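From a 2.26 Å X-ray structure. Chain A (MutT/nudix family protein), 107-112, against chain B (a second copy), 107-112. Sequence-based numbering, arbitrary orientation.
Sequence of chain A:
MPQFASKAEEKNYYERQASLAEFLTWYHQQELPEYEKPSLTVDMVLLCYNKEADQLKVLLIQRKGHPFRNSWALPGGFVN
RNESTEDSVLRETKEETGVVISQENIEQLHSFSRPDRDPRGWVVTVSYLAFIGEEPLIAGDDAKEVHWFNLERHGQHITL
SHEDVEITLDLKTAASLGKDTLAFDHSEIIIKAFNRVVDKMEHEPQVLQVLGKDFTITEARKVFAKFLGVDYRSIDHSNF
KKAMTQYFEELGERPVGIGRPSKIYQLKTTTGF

Chain A (107-112) EQLHSF
Chain B, residues 107-112: EQLHSF

The two copies of this MutT/nudix family protein meet here through the same strand, residues 107-112 of each chain, laid face to face and crossing almost at right angles (91° between their N-to-C directions). The strand axes approach to 7.1 Å, too far for main-chain pairing as in a sheet, so side chains bridge the gap. Together the stretches bury 309 Å², and Gln108(A) and Gln108(B) account for about half of it.

Both glutamines point toward the opposing strand in extended t,t conformations, with chi3 of -92° in chain A and -82° in chain B. Gln108(A) lies across from His110(B), their CA atoms 7.2 Å apart, and its carboxamide reaches the backbone of Ser111(B); Gln108(B) makes the reciprocal approach. As modelled, Gln108(A) NE2 lies 2.7 Å from Ser111(B) N, and Gln108(B) NE2 lies 2.9 Å from Ser111(A) N. Each amide is probably turned over, so the hydrogen bonding at these positions remains open.

The CA atoms of Ser111(A) and Ser111(B) are 7.1 Å apart, and both side chains point toward the partner strand in the m rotamer (chi1 -42° and -60°). Their hydroxyls meet in a short hydrogen bond, Ser111(A) OG to Ser111(B) OG at 2.6 Å, in which either could be the donor.

The histidines leave their strands sideways, but chi1 near 180° and chi2 near 90° bring their rings closer to the partner. Each ring has the opposing glutamine carboxamide over one face. The backbone is extended except at Leu109, where psi falls to -58° in chain A and -51° in chain B. Leu109 and Phe112 point away from the contact in both chains, leaving a polar interface built from Gln108, His110 and Ser111.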

# COMPACT_ATOMS: atom_id res chain seq x y z
N GLU A 107 4.47 4.09 8.43
CA GLU A 107 4.46 3.41 7.17
C GLU A 107 3.04 3.34 6.61
O GLU A 107 2.10 3.09 7.35
CB GLU A 107 5.10 1.98 7.28
CG GLU A 107 4.24 0.92 8.07
CD GLU A 107 5.04 -0.40 8.39
OE1 GLU A 107 5.93 -0.35 9.29
OE2 GLU A 107 4.78 -1.45 7.73
N GLN A 108 2.91 3.48 5.31
CA GLN A 108 1.61 3.30 4.69
C GLN A 108 1.18 1.83 4.82
O GLN A 108 1.99 0.93 4.63
CB GLN A 108 1.62 3.78 3.25
CG GLN A 108 0.32 4.25 2.82
CD GLN A 108 0.38 4.75 1.42
OE1 GLN A 108 0.61 5.96 1.15
NE2 GLN A 108 0.10 3.86 0.51
N LEU A 109 -0.07 1.58 5.22
CA LEU A 109 -0.42 0.20 5.49
C LEU A 109 -1.20 -0.41 4.28
O LEU A 109 -0.80 -1.43 3.68
CB LEU A 109 -1.21 0.11 6.81
CG LEU A 109 -1.96 -1.18 7.20
CD1 LEU A 109 -1.03 -2.36 7.37
CD2 LEU A 109 -2.82 -0.94 8.44
N HIS A 110 -2.33 0.22 3.94
CA HIS A 110 -3.22 -0.29 2.95
C HIS A 110 -4.31 0.78 2.67
O HIS A 110 -4.67 1.57 3.58
CB HIS A 110 -3.84 -1.61 3.42
CG HIS A 110 -4.69 -2.27 2.38
ND1 HIS A 110 -4.19 -3.13 1.41
CD2 HIS A 110 -6.03 -2.22 2.17
CE1 HIS A 110 -5.19 -3.56 0.65
NE2 HIS A 110 -6.31 -3.01 1.09
N SER A 111 -4.80 0.82 1.42
CA SER A 111 -5.92 1.67 1.07
C SER A 111 -7.15 0.80 0.92
O SER A 111 -7.14 -0.16 0.17
CB SER A 111 -5.71 2.46 -0.21
OG SER A 111 -4.40 2.93 -0.17
N PHE A 112 -8.22 1.26 1.58
CA PHE A 112 -9.53 0.63 1.62
C PHE A 112 -10.52 1.43 0.84
O PHE A 112 -10.64 2.65 1.03
CB PHE A 112 -9.93 0.54 3.08
CG PHE A 112 -9.06 -0.41 3.85
CD1 PHE A 112 -9.40 -1.76 3.96
CD2 PHE A 112 -7.93 0.07 4.50
CE1 PHE A 112 -8.57 -2.63 4.67
CE2 PHE A 112 -7.11 -0.78 5.19
CZ PHE A 112 -7.40 -2.12 5.26
N GLU B 107 -1.17 -7.35 -6.14
CA GLU B 107 -0.81 -6.95 -4.84
C GLU B 107 -0.87 -5.45 -4.79
O GLU B 107 -0.14 -4.77 -5.54
CB GLU B 107 0.61 -7.45 -4.57
CG GLU B 107 1.12 -6.86 -3.25
CD GLU B 107 2.41 -7.43 -2.75
OE1 GLU B 107 3.20 -7.95 -3.58
OE2 GLU B 107 2.63 -7.35 -1.50
N GLN B 108 -1.70 -4.88 -3.89
CA GLN B 108 -1.70 -3.42 -3.65
C GLN B 108 -0.31 -2.98 -3.12
O GLN B 108 0.27 -3.60 -2.21
CB GLN B 108 -2.82 -3.02 -2.68
CG GLN B 108 -3.07 -1.55 -2.72
CD GLN B 108 -4.00 -1.15 -1.69
OE1 GLN B 108 -5.29 -1.25 -1.82
NE2 GLN B 108 -3.41 -0.66 -0.60
N LEU B 109 0.25 -2.00 -3.78
CA LEU B 109 1.62 -1.57 -3.52
C LEU B 109 1.69 -0.32 -2.62
O LEU B 109 2.30 -0.32 -1.54
CB LEU B 109 2.22 -1.30 -4.89
CG LEU B 109 3.64 -1.04 -5.25
CD1 LEU B 109 4.52 -2.27 -4.71
CD2 LEU B 109 3.80 -0.82 -6.81
N HIS B 110 0.96 0.72 -2.98
CA HIS B 110 1.20 2.01 -2.36
C HIS B 110 0.32 3.07 -3.00
O HIS B 110 0.08 3.09 -4.20
CB HIS B 110 2.73 2.38 -2.45
CG HIS B 110 3.10 3.62 -1.69
ND1 HIS B 110 3.50 3.60 -0.37
CD2 HIS B 110 3.17 4.91 -2.08
CE1 HIS B 110 3.75 4.84 0.04
NE2 HIS B 110 3.54 5.66 -0.98
N SER B 111 -0.16 3.97 -2.17
CA SER B 111 -0.91 5.09 -2.67
C SER B 111 -0.08 6.32 -2.78
O SER B 111 0.47 6.81 -1.79
CB SER B 111 -2.17 5.40 -1.83
OG SER B 111 -3.00 4.25 -1.86
N PHE B 112 -0.12 6.86 -4.01
CA PHE B 112 0.66 8.09 -4.41
C PHE B 112 -0.21 9.33 -4.42
O PHE B 112 -1.22 9.36 -5.10
CB PHE B 112 1.43 7.83 -5.71
CG PHE B 112 2.58 6.90 -5.53
CD1 PHE B 112 3.85 7.36 -5.21
CD2 PHE B 112 2.39 5.53 -5.69
CE1 PHE B 112 4.91 6.40 -5.02
CE2 PHE B 112 3.46 4.59 -5.51
CZ PHE B 112 4.67 5.03 -5.19